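Local atomic coordinates of alcohol oxidase (Myceliophthora thermophila, PDB entry 6F74), a protein that probably oxidises alcohol substrates with molecular oxygen, using a bound FAD cofactor, as a flavoprotein oxidase of the VAO type. Residues A[50-55]-A[139-144]; A[265-270]-A[568-573]; A[455-460]-A[527-532]. All blocks are in the same frame, centred on the assembly; numbering follows the deposited sequence.

Contact 1. Residues A[50-55]-A[139-144]; sequences KTLGKG and TLTLNF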
ATOM      1  N   LYS A  50     -28.418 -11.344 -15.260  1.00 22.11           N
ATOM      2  CA  LYS A  50     -29.175 -12.605 -15.134  1.00 22.73           C
ATOM      3  C   LYS A  50     -28.346 -13.875 -15.263  1.00 22.88           C
ATOM      4  O   LYS A  50     -28.649 -14.856 -14.606  1.00 23.40           O
ATOM      5  CB  LYS A  50     -30.285 -12.665 -16.162  1.00 23.00           C
ATOM      6  CG  LYS A  50     -31.453 -11.733 -15.800  1.00 23.16           C
ATOM      7  CD  LYS A  50     -32.701 -11.957 -16.665  1.00 23.58           C
ATOM      8  CE  LYS A  50     -33.489 -10.646 -16.915  1.00 23.52           C
ATOM      9  NZ  LYS A  50     -34.840 -10.901 -17.478  1.00 24.06           N
ATOM     10  N   THR A  51     -27.363 -13.871 -16.154  1.00 22.52           N
ATOM     11  CA  THR A  51     -26.368 -14.946 -16.247  1.00 22.65           C
ATOM     12  C   THR A  51     -25.571 -15.079 -14.952  1.00 22.61           C
ATOM     13  O   THR A  51     -25.325 -16.197 -14.463  1.00 23.06           O
ATOM     14  CB  THR A  51     -25.407 -14.666 -17.422  1.00 22.25           C
ATOM     15  OG1 THR A  51     -26.171 -14.367 -18.580  1.00 22.27           O
ATOM     16  CG2 THR A  51     -24.516 -15.830 -17.737  1.00 22.51           C
ATOM     17  N   LEU A  52     -25.157 -13.942 -14.389  1.00 22.13           N
ATOM     18  CA  LEU A  52     -24.403 -13.932 -13.126  1.00 22.06           C
ATOM     19  C   LEU A  52     -25.243 -14.444 -11.968  1.00 22.60           C
ATOM     20  O   LEU A  52     -24.768 -15.201 -11.139  1.00 22.89           O
ATOM     21  CB  LEU A  52     -23.923 -12.529 -12.777  1.00 21.49           C
ATOM     22  CG  LEU A  52     -22.802 -11.972 -13.658  1.00 20.99           C
ATOM     23  CD1 LEU A  52     -22.745 -10.443 -13.524  1.00 20.53           C
ATOM     24  CD2 LEU A  52     -21.471 -12.629 -13.294  1.00 20.97           C
ATOM     25  N   GLY A  53     -26.503 -14.026 -11.942  1.00 22.79           N
ATOM     26  CA  GLY A  53     -27.357 -14.167 -10.774  1.00 23.28           C
ATOM     27  C   GLY A  53     -27.746 -12.739 -10.464  1.00 22.95           C
ATOM     28  O   GLY A  53     -26.895 -11.918 -10.102  1.00 22.46           O
ATOM     29  N   LYS A  54     -29.010 -12.438 -10.681  1.00 23.24           N
ATOM     30  CA  LYS A  54     -29.582 -11.111 -10.446  1.00 23.08           C
ATOM     31  C   LYS A  54     -29.084 -10.501  -9.150  1.00 22.96           C
ATOM     32  O   LYS A  54     -29.030 -11.196  -8.134  1.00 23.34           O
ATOM     33  CB  LYS A  54     -31.118 -11.248 -10.430  1.00 23.72           C
ATOM     34  CG  LYS A  54     -31.874  -9.996 -10.794  1.00 23.62           C
ATOM     35  CD  LYS A  54     -33.182 -10.416 -11.542  1.00 24.14           C
ATOM     36  CE  LYS A  54     -33.954  -9.226 -12.050  1.00 24.10           C
ATOM     37  NZ  LYS A  54     -34.182  -8.252 -10.945  1.00 24.21           N
ATOM     38  N   GLY A  55     -28.657  -9.230  -9.203  1.00 22.46           N
ATOM     39  CA  GLY A  55     -28.079  -8.518  -8.045  1.00 22.29           C
ATOM     40  C   GLY A  55     -26.550  -8.418  -8.022  1.00 21.73           C
ATOM     41  O   GLY A  55     -26.013  -7.497  -7.412  1.00 21.46           O
ATOM     42  N   THR A 139     -14.958 -15.700 -14.033  1.00 21.42           N
ATOM     43  CA  THR A 139     -14.822 -16.144 -15.418  1.00 21.62           C
ATOM     44  C   THR A 139     -15.758 -15.321 -16.337  1.00 21.30           C
ATOM     45  O   THR A 139     -15.328 -14.847 -17.390  1.00 21.13           O
ATOM     46  CB  THR A 139     -15.120 -17.654 -15.571  1.00 22.33           C
ATOM     47  OG1 THR A 139     -14.091 -18.415 -14.927  1.00 22.70           O
ATOM     48  CG2 THR A 139     -15.181 -18.094 -17.045  1.00 22.58           C
ATOM     49  N   LEU A 140     -17.015 -15.164 -15.930  1.00 21.30           N
ATOM     50  CA  LEU A 140     -18.000 -14.456 -16.743  1.00 21.09           C
ATOM     51  C   LEU A 140     -17.670 -12.947 -16.896  1.00 20.52           C
ATOM     52  O   LEU A 140     -17.906 -12.354 -17.958  1.00 20.37           O
ATOM     53  CB  LEU A 140     -19.418 -14.622 -16.174  1.00 21.29           C
ATOM     54  CG  LEU A 140     -20.076 -16.003 -16.255  1.00 21.93           C
ATOM     55  CD1 LEU A 140     -21.196 -16.140 -15.230  1.00 22.17           C
ATOM     56  CD2 LEU A 140     -20.601 -16.272 -17.673  1.00 22.09           C
ATOM     57  N   THR A 141     -17.108 -12.357 -15.844  1.00 20.25           N
ATOM     58  CA  THR A 141     -16.751 -10.957 -15.864  1.00 19.79           C
ATOM     59  C   THR A 141     -15.566 -10.737 -16.782  1.00 19.69           C
ATOM     60  O   THR A 141     -15.625  -9.884 -17.665  1.00 19.51           O
ATOM     61  CB  THR A 141     -16.481 -10.435 -14.450  1.00 19.60           C
ATOM     62  OG1 THR A 141     -17.606 -10.732 -13.651  1.00 19.79           O
ATOM     63  CG2 THR A 141     -16.208  -8.905 -14.439  1.00 19.17           C
ATOM     64  N   LEU A 142     -14.521 -11.542 -16.603  1.00 19.89           N
ATOM     65  CA  LEU A 142     -13.379 -11.517 -17.485  1.00 19.94           C
ATOM     66  C   LEU A 142     -13.843 -11.629 -18.937  1.00 20.09           C
ATOM     67  O   LEU A 142     -13.530 -10.749 -19.751  1.00 19.93           O
ATOM     68  CB  LEU A 142     -12.395 -12.638 -17.155  1.00 20.31           C
ATOM     69  CG  LEU A 142     -11.196 -12.836 -18.096  1.00 20.51           C
ATOM     70  CD1 LEU A 142     -10.321 -11.593 -18.190  1.00 20.17           C
ATOM     71  CD2 LEU A 142     -10.363 -14.010 -17.656  1.00 20.97           C
ATOM     72  N   ASN A 143     -14.600 -12.684 -19.238  1.00 20.45           N
ATOM     73  CA  ASN A 143     -15.044 -12.950 -20.605  1.00 20.67           C
ATOM     74  C   ASN A 143     -15.883 -11.809 -21.202  1.00 20.37           C
ATOM     75  O   ASN A 143     -15.670 -11.423 -22.351  1.00 20.40           O
ATOM     76  CB  ASN A 143     -15.836 -14.279 -20.687  1.00 21.15           C
ATOM     77  CG  ASN A 143     -14.962 -15.517 -20.539  1.00 21.62           C
ATOM     78  OD1 ASN A 143     -13.750 -15.426 -20.483  1.00 21.62           O
ATOM     79  ND2 ASN A 143     -15.589 -16.699 -20.495  1.00 22.11           N
ATOM     80  N   PHE A 144     -16.827 -11.289 -20.434  1.00 20.16           N
ATOM     81  CA  PHE A 144     -17.666 -10.171 -20.884  1.00 19.93           C
ATOM     82  C   PHE A 144     -16.806  -8.920 -21.202  1.00 19.64           C
ATOM     83  O   PHE A 144     -17.042  -8.263 -22.194  1.00 19.64           O
ATOM     84  CB  PHE A 144     -18.770  -9.868 -19.842  1.00 19.84           C
ATOM     85  CG  PHE A 144     -19.776  -8.838 -20.278  1.00 19.72           C
ATOM     86  CD1 PHE A 144     -19.474  -7.468 -20.200  1.00 19.43           C
ATOM     87  CD2 PHE A 144     -21.019  -9.214 -20.752  1.00 19.97           C
ATOM     88  CE1 PHE A 144     -20.389  -6.518 -20.580  1.00 19.41           C
ATOM     89  CE2 PHE A 144     -21.941  -8.267 -21.152  1.00 19.92           C
ATOM     90  CZ  PHE A 144     -21.627  -6.911 -21.059  1.00 19.65           C
TER
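Leu140, on helix 135-147, packs both of its methyl groups against Thr51 and Leu52 on the last turn of helix 42-52. Its CD2 meets the methyl CG2 of Thr51 at 3.9 Å, while its CD1 lies 4.0 Å from Leu52 CD2 and close to Thr51 CG2 as well. The two leucine side chains lie alongside each other and point opposite ways, Leu52 CD2 being 4.1 Å from Leu140 CB. Thr141 adds a looser touch, OG1 standing 4.3 Å from the same Leu52 methyl. Torsion decides which branch of Thr51 makes the contact: with OG1 beside the backbone N (chi1 -50°), CG2 is anti to that N, and the hydroxyl bonds to the carbonyl of Ala47 one turn earlier. Thr141 OG1 is likewise engaged within its own helix, with Asp137 O. Gly53, with positive phi, ends the first helix directly after Leu52. Further along the pair of helices, Phe144 stacks on Phe48 and meets Trp45. The two helices pack onto the small mixed sheet of the FAD-binding region: Leu52 and Thr141 both touch Val130 of strand 128-131, and Thr141 also reaches Leu171 and Leu173 of strand 171-174.

Contact 2. Residues A[265-270]-A[568-573]; sequences IMLADG and RKYDPD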
ATOM      1  N   ILE A 265      -4.003 -18.577 -10.001  1.00 23.42           N
ATOM      2  CA  ILE A 265      -4.178 -17.374 -10.778  1.00 22.76           C
ATOM      3  C   ILE A 265      -4.946 -17.696 -12.047  1.00 22.86           C
ATOM      4  O   ILE A 265      -4.587 -18.648 -12.758  1.00 23.47           O
ATOM      5  CB  ILE A 265      -2.824 -16.754 -11.178  1.00 22.67           C
ATOM      6  CG1 ILE A 265      -1.993 -16.426  -9.928  1.00 22.59           C
ATOM      7  CG2 ILE A 265      -3.050 -15.475 -11.969  1.00 22.05           C
ATOM      8  CD1 ILE A 265      -0.596 -15.916 -10.204  1.00 22.61           C
ATOM      9  N   MET A 266      -5.982 -16.900 -12.322  1.00 22.33           N
ATOM     10  CA  MET A 266      -6.720 -16.964 -13.579  1.00 22.33           C
ATOM     11  C   MET A 266      -6.080 -15.983 -14.562  1.00 22.00           C
ATOM     12  O   MET A 266      -6.022 -14.767 -14.324  1.00 21.44           O
ATOM     13  CB  MET A 266      -8.198 -16.646 -13.368  1.00 22.01           C
ATOM     14  CG  MET A 266      -9.033 -16.692 -14.654  1.00 22.02           C
ATOM     15  SD  MET A 266     -10.832 -16.419 -14.448  1.00 21.76           S
ATOM     16  CE  MET A 266     -11.192 -17.556 -13.124  1.00 22.28           C
ATOM     17  N   LEU A 267      -5.586 -16.525 -15.666  1.00 22.43           N
ATOM     18  CA  LEU A 267      -4.903 -15.714 -16.664  1.00 22.28           C
ATOM     19  C   LEU A 267      -5.929 -14.984 -17.516  1.00 21.89           C
ATOM     20  O   LEU A 267      -7.117 -15.312 -17.461  1.00 21.84           O
ATOM     21  CB  LEU A 267      -3.987 -16.591 -17.533  1.00 22.99           C
ATOM     22  CG  LEU A 267      -2.946 -17.465 -16.822  1.00 23.54           C
ATOM     23  CD1 LEU A 267      -2.137 -18.276 -17.821  1.00 24.30           C
ATOM     24  CD2 LEU A 267      -2.015 -16.636 -15.963  1.00 23.22           C
ATOM     25  N   ALA A 268      -5.479 -13.995 -18.296  1.00 21.67           N
ATOM     26  CA  ALA A 268      -6.349 -13.264 -19.230  1.00 21.38           C
ATOM     27  C   ALA A 268      -7.106 -14.190 -20.188  1.00 21.76           C
ATOM     28  O   ALA A 268      -8.242 -13.900 -20.575  1.00 21.54           O
ATOM     29  CB  ALA A 268      -5.516 -12.272 -20.028  1.00 21.31           C
ATOM     30  N   ASP A 269      -6.477 -15.298 -20.569  1.00 22.39           N
ATOM     31  CA  ASP A 269      -7.117 -16.308 -21.431  1.00 22.86           C
ATOM     32  C   ASP A 269      -8.113 -17.209 -20.703  1.00 22.99           C
ATOM     33  O   ASP A 269      -8.696 -18.080 -21.306  1.00 23.41           O
ATOM     34  CB  ASP A 269      -6.055 -17.164 -22.137  1.00 23.60           C
ATOM     35  CG  ASP A 269      -5.236 -18.038 -21.156  1.00 24.02           C
ATOM     36  OD1 ASP A 269      -5.640 -18.223 -19.987  1.00 23.82           O
ATOM     37  OD2 ASP A 269      -4.171 -18.534 -21.550  1.00 24.59           O
ATOM     38  N   GLY A 270      -8.304 -17.007 -19.403  1.00 22.68           N
ATOM     39  CA  GLY A 270      -9.337 -17.716 -18.651  1.00 22.80           C
ATOM     40  C   GLY A 270      -8.843 -18.965 -17.952  1.00 23.43           C
ATOM     41  O   GLY A 270      -9.551 -19.464 -17.090  1.00 23.55           O
ATOM     42  N   ARG A 568       4.227  -9.567 -20.821  1.00 23.44           N
ATOM     43  CA  ARG A 568       3.942  -9.774 -22.225  1.00 23.82           C
ATOM     44  C   ARG A 568       3.601 -11.254 -22.566  1.00 24.25           C
ATOM     45  O   ARG A 568       2.757 -11.502 -23.446  1.00 24.28           O
ATOM     46  CB  ARG A 568       5.097  -9.244 -23.075  1.00 24.42           C
ATOM     47  CG  ARG A 568       5.163  -7.717 -23.097  1.00 24.08           C
ATOM     48  CD  ARG A 568       6.507  -7.169 -23.595  1.00 24.71           C
ATOM     49  NE  ARG A 568       6.434  -5.719 -23.843  1.00 24.50           N
ATOM     50  CZ  ARG A 568       7.451  -4.937 -24.224  1.00 24.98           C
ATOM     51  NH1 ARG A 568       8.666  -5.449 -24.401  1.00 25.72           N
ATOM     52  NH2 ARG A 568       7.243  -3.627 -24.450  1.00 24.81           N
ATOM     53  N   LYS A 569       4.212 -12.208 -21.853  1.00 24.60           N
ATOM     54  CA  LYS A 569       3.877 -13.635 -22.003  1.00 25.04           C
ATOM     55  C   LYS A 569       2.455 -13.938 -21.518  1.00 24.49           C
ATOM     56  O   LYS A 569       1.660 -14.489 -22.261  1.00 24.63           O
ATOM     57  CB  LYS A 569       4.881 -14.507 -21.225  1.00 25.58           C
ATOM     58  CG  LYS A 569       4.615 -16.011 -21.263  1.00 26.16           C
ATOM     59  CD  LYS A 569       5.669 -16.780 -20.499  1.00 26.75           C
ATOM     60  CE  LYS A 569       5.302 -18.251 -20.330  1.00 27.31           C
ATOM     61  NZ  LYS A 569       6.314 -18.961 -19.502  1.00 27.92           N
ATOM     62  N   TYR A 570       2.139 -13.557 -20.286  1.00 23.90           N
ATOM     63  CA  TYR A 570       0.909 -13.976 -19.620  1.00 23.50           C
ATOM     64  C   TYR A 570      -0.311 -13.078 -19.859  1.00 22.83           C
ATOM     65  O   TYR A 570      -1.447 -13.539 -19.724  1.00 22.66           O
ATOM     66  CB  TYR A 570       1.160 -14.120 -18.114  1.00 23.31           C
ATOM     67  CG  TYR A 570       2.044 -15.299 -17.793  1.00 24.04           C
ATOM     68  CD1 TYR A 570       1.511 -16.595 -17.786  1.00 24.48           C
ATOM     69  CD2 TYR A 570       3.396 -15.135 -17.508  1.00 24.36           C
ATOM     70  CE1 TYR A 570       2.297 -17.700 -17.491  1.00 25.24           C
ATOM     71  CE2 TYR A 570       4.194 -16.239 -17.212  1.00 25.10           C
ATOM     72  CZ  TYR A 570       3.633 -17.520 -17.196  1.00 25.55           C
ATOM     73  OH  TYR A 570       4.400 -18.619 -16.904  1.00 26.37           O
ATOM     74  N   ASP A 571      -0.068 -11.802 -20.172  1.00 22.51           N
ATOM     75  CA  ASP A 571      -1.121 -10.890 -20.555  1.00 22.00           C
ATOM     76  C   ASP A 571      -0.727 -10.054 -21.769  1.00 22.17           C
ATOM     77  O   ASP A 571      -0.515  -8.858 -21.642  1.00 21.88           O
ATOM     78  CB  ASP A 571      -1.473  -9.997 -19.368  1.00 21.37           C
ATOM     79  CG  ASP A 571      -2.740  -9.185 -19.589  1.00 20.88           C
ATOM     80  OD1 ASP A 571      -3.530  -9.494 -20.499  1.00 20.98           O
ATOM     81  OD2 ASP A 571      -2.929  -8.229 -18.832  1.00 20.44           O
ATOM     82  N   PRO A 572      -0.639 -10.688 -22.961  1.00 22.71           N
ATOM     83  CA  PRO A 572      -0.209  -9.954 -24.149  1.00 22.99           C
ATOM     84  C   PRO A 572      -1.109  -8.776 -24.559  1.00 22.53           C
ATOM     85  O   PRO A 572      -0.633  -7.825 -25.175  1.00 22.66           O
ATOM     86  CB  PRO A 572      -0.159 -11.026 -25.257  1.00 23.66           C
ATOM     87  CG  PRO A 572      -0.867 -12.216 -24.730  1.00 23.63           C
ATOM     88  CD  PRO A 572      -0.899 -12.109 -23.239  1.00 23.16           C
ATOM     89  N   ASP A 573      -2.395  -8.863 -24.249  1.00 22.07           N
ATOM     90  CA  ASP A 573      -3.376  -7.831 -24.647  1.00 21.70           C
ATOM     91  C   ASP A 573      -3.578  -6.775 -23.587  1.00 21.14           C
ATOM     92  O   ASP A 573      -4.263  -5.777 -23.824  1.00 20.88           O
ATOM     93  CB  ASP A 573      -4.718  -8.464 -25.030  1.00 21.60           C
ATOM     94  CG  ASP A 573      -4.608  -9.374 -26.212  1.00 22.18           C
ATOM     95  OD1 ASP A 573      -3.744  -9.098 -27.045  1.00 22.61           O
ATOM     96  OD2 ASP A 573      -5.350 -10.381 -26.305  1.00 22.28           O
TER
HETATM   97  O   HOH W   1      -2.880 -13.145 -17.555  1.00 10.95           O
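Leu267 sets both of its terminal methyls against a single atom of Tyr570: CD1 and CD2 each lie 4.0 Å from the ring carbon CD1, and the two side chains meet at a slant. Leu283, on helix 281-287, touches both residues and extends this apolar patch. One face of the tyrosine ring carries Lys569 CG, shifted toward the rim. The second van der Waals contact is between Ala268 CB and the carboxylate oxygen OD1 of Asp571, 3.4 Å apart. These residues join the end of strand 260-266, in the FAD-binding region, to the end of helix 560-570, in the berberine-like C-terminal region. Strands 260-266 and 272-276 form a beta-hairpin, and the type I turn from Leu267 to Gly270 is closed by Gly270 N and Leu267 O at 2.8 Å. Polar coupling across the contact is by water, which accepts from Ala268 N at 2.8 Å and donates to Tyr570 O at 2.6 Å. Tyr570 OH bonds to Asp282 OD1 outside the segments, and weakly to its neighbour Lys569 NZ, which forms a salt bridge with the same Asp282. With Asp571 CG anti to the backbone N (chi1 -169°), its carboxylate binds the backbone N of Ile575 through OD1, and that of Phe576 through OD2, which also pairs with Lys567.

Contact 3. Residues A[455-460]-A[527-532]; sequences IEVVAG and GAALKK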
ATOM      1  N   ILE A 455      16.932  16.008   5.177  1.00 22.92           N
ATOM      2  CA  ILE A 455      15.952  16.320   6.224  1.00 22.60           C
ATOM      3  C   ILE A 455      15.424  17.755   6.091  1.00 22.94           C
ATOM      4  O   ILE A 455      14.219  17.955   6.184  1.00 22.67           O
ATOM      5  CB  ILE A 455      16.537  16.078   7.633  1.00 22.59           C
ATOM      6  CG1 ILE A 455      16.834  14.578   7.873  1.00 22.26           C
ATOM      7  CG2 ILE A 455      15.641  16.610   8.728  1.00 22.43           C
ATOM      8  CD1 ILE A 455      15.668  13.619   7.693  1.00 21.68           C
ATOM      9  N   GLU A 456      16.302  18.730   5.852  1.00 23.58           N
ATOM     10  CA  GLU A 456      15.868  20.114   5.702  1.00 24.02           C
ATOM     11  C   GLU A 456      14.829  20.254   4.600  1.00 23.91           C
ATOM     12  O   GLU A 456      13.787  20.836   4.821  1.00 23.85           O
ATOM     13  CB  GLU A 456      17.059  21.051   5.418  1.00 24.83           C
ATOM     14  CG  GLU A 456      16.742  22.543   5.423  1.00 25.43           C
ATOM     15  CD  GLU A 456      16.155  23.018   6.739  1.00 25.33           C
ATOM     16  OE1 GLU A 456      16.570  22.549   7.842  1.00 25.11           O
ATOM     17  OE2 GLU A 456      15.205  23.825   6.674  1.00 25.49           O
ATOM     18  N   VAL A 457      15.117  19.699   3.429  1.00 23.90           N
ATOM     19  CA  VAL A 457      14.171  19.728   2.295  1.00 23.79           C
ATOM     20  C   VAL A 457      12.854  18.962   2.531  1.00 23.07           C
ATOM     21  O   VAL A 457      11.790  19.515   2.294  1.00 23.05           O
ATOM     22  CB  VAL A 457      14.815  19.230   0.980  1.00 23.99           C
ATOM     23  CG1 VAL A 457      13.784  19.206  -0.163  1.00 23.85           C
ATOM     24  CG2 VAL A 457      15.982  20.120   0.588  1.00 24.83           C
ATOM     25  N   VAL A 458      12.925  17.696   2.956  1.00 22.54           N
ATOM     26  CA  VAL A 458      11.685  16.909   3.194  1.00 21.91           C
ATOM     27  C   VAL A 458      10.841  17.416   4.397  1.00 21.79           C
ATOM     28  O   VAL A 458       9.630  17.176   4.441  1.00 21.45           O
ATOM     29  CB  VAL A 458      11.893  15.365   3.273  1.00 21.44           C
ATOM     30  CG1 VAL A 458      12.550  14.851   2.022  1.00 21.59           C
ATOM     31  CG2 VAL A 458      12.678  14.958   4.506  1.00 21.42           C
ATOM     32  N   ALA A 459      11.464  18.124   5.345  1.00 22.12           N
ATOM     33  CA  ALA A 459      10.724  18.817   6.411  1.00 22.18           C
ATOM     34  C   ALA A 459       9.675  19.797   5.861  1.00 22.41           C
ATOM     35  O   ALA A 459       8.653  20.094   6.481  1.00 22.35           O
ATOM     36  CB  ALA A 459      11.701  19.552   7.330  1.00 22.62           C
ATOM     37  N   GLY A 460       9.965  20.321   4.676  1.00 22.77           N
ATOM     38  CA  GLY A 460       9.002  21.155   3.983  1.00 23.03           C
ATOM     39  C   GLY A 460       9.016  22.562   4.499  1.00 23.69           C
ATOM     40  O   GLY A 460       9.800  22.923   5.390  1.00 23.95           O
ATOM     41  N   GLY A 527      10.917  14.343  -3.408  1.00 21.79           N
ATOM     42  CA  GLY A 527      11.436  13.122  -4.039  1.00 21.71           C
ATOM     43  C   GLY A 527      12.860  13.252  -4.540  1.00 22.32           C
ATOM     44  O   GLY A 527      13.652  12.333  -4.375  1.00 22.32           O
ATOM     45  N   ALA A 528      13.170  14.420  -5.107  1.00 22.90           N
ATOM     46  CA  ALA A 528      14.493  14.774  -5.614  1.00 23.62           C
ATOM     47  C   ALA A 528      15.563  14.830  -4.533  1.00 23.79           C
ATOM     48  O   ALA A 528      16.707  14.446  -4.784  1.00 24.20           O
ATOM     49  CB  ALA A 528      14.442  16.120  -6.347  1.00 24.25           C
ATOM     50  N   ALA A 529      15.203  15.335  -3.357  1.00 23.54           N
ATOM     51  CA  ALA A 529      16.129  15.390  -2.236  1.00 23.66           C
ATOM     52  C   ALA A 529      16.418  13.970  -1.764  1.00 23.25           C
ATOM     53  O   ALA A 529      17.568  13.634  -1.460  1.00 23.55           O
ATOM     54  CB  ALA A 529      15.544  16.194  -1.103  1.00 23.47           C
ATOM     55  N   LEU A 530      15.368  13.144  -1.706  1.00 22.61           N
ATOM     56  CA  LEU A 530      15.525  11.761  -1.256  1.00 22.26           C
ATOM     57  C   LEU A 530      16.383  10.951  -2.207  1.00 22.61           C
ATOM     58  O   LEU A 530      17.173  10.109  -1.753  1.00 22.70           O
ATOM     59  CB  LEU A 530      14.174  11.086  -1.068  1.00 21.61           C
ATOM     60  CG  LEU A 530      13.310  11.570   0.092  1.00 21.24           C
ATOM     61  CD1 LEU A 530      11.972  10.845   0.107  1.00 20.68           C
ATOM     62  CD2 LEU A 530      14.026  11.441   1.445  1.00 21.26           C
ATOM     63  N   LYS A 531      16.236  11.206  -3.513  1.00 22.88           N
ATOM     64  CA  LYS A 531      17.063  10.562  -4.533  1.00 23.34           C
ATOM     65  C   LYS A 531      18.488  10.982  -4.453  1.00 24.04           C
ATOM     66  O   LYS A 531      19.378  10.137  -4.591  1.00 24.34           O
ATOM     67  CB  LYS A 531      16.520  10.811  -5.956  1.00 23.51           C
ATOM     68  CG  LYS A 531      15.295   9.976  -6.249  1.00 22.89           C
ATOM     69  CD  LYS A 531      14.861   9.944  -7.704  1.00 23.08           C
ATOM     70  CE  LYS A 531      13.519   9.224  -7.814  1.00 22.43           C
ATOM     71  NZ  LYS A 531      12.961   9.073  -9.201  1.00 22.54           N
ATOM     72  N   LYS A 532      18.724  12.280  -4.236  1.00 24.37           N
ATOM     73  CA  LYS A 532      20.079  12.787  -4.039  1.00 25.08           C
ATOM     74  C   LYS A 532      20.747  12.169  -2.823  1.00 24.95           C
ATOM     75  O   LYS A 532      21.939  11.846  -2.868  1.00 25.49           O
ATOM     76  CB  LYS A 532      20.086  14.311  -3.914  1.00 25.46           C
ATOM     77  CG  LYS A 532      21.496  14.909  -3.799  1.00 26.30           C
ATOM     78  CD  LYS A 532      21.463  16.432  -3.918  1.00 26.80           C
ATOM     79  CE  LYS A 532      22.828  17.022  -3.693  1.00 27.64           C
ATOM     80  NZ  LYS A 532      22.709  18.455  -3.315  1.00 28.00           N
TER
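Val457 and Val458 meet Ala529 and Leu530 through aliphatic groups alone, without a ring, amide or carboxylate at the interface; of the flat groups around it, Val458 touches Trp355 of strand 349-356. This is helix-to-helix packing against the seven-stranded antiparallel sheet, consistent with the cap (substrate-binding) domain of VAO-type oxidases. The end of helix 448-458 runs roughly antiparallel to the facing turn of helix 512-533, and their backbones come nearest at Val457 and Ala529, whose CA atoms are 6.6 Å apart. The small alanine permits this approach: its CB lies 3.6 Å from Val457 CG1 and 3.8 Å from Val457 CB. That valine methyl is brought forward by a chi1 of 177°, which places CG1 anti to the backbone N.

The second pair lies deeper, toward the sheet. Val458 CG1 rests against the branch end of Leu530, 3.8 Å from CD2 and 3.9 Å from CG, with the two side chains crossing at about a right angle. Both residues continue this packing onto strand 498-503, Val458 against Ser502 and Leu530 against Met500, and Leu530 also touches Thr436 and Arg438 of strand 435-440. The Val458 carbonyl accepts a bond from Asn468 ND2. At the helix end Gly460 has positive phi, and its N donates to Val457 O over 3.1 Å.

How the contacts relate
Contacts 1 and 2 are neighbours, with centres 19 Å apart, and helix 135-147 joins them: it presents Leu140 to contact 1, while Leu142 CD2 lies 3.5 Å from Leu267 O and Thr139 OG1 lies 3.5 Å from Met266 CE. Both stand back from the FAD, which is about 12 Å from the Thr141 side chain and about 10 Å from that of Asp571; FAD-binding Thr154 is nearer, about 8 and 9 Å between side chains. Contact 3 is on the opposite side of the chain's centre from contact 1, 49 Å away between centres. In sequence it is nested inside the loop closed by contact 2, and its Leu530 side chain is about 10 Å from that of FAD-binding Tyr540.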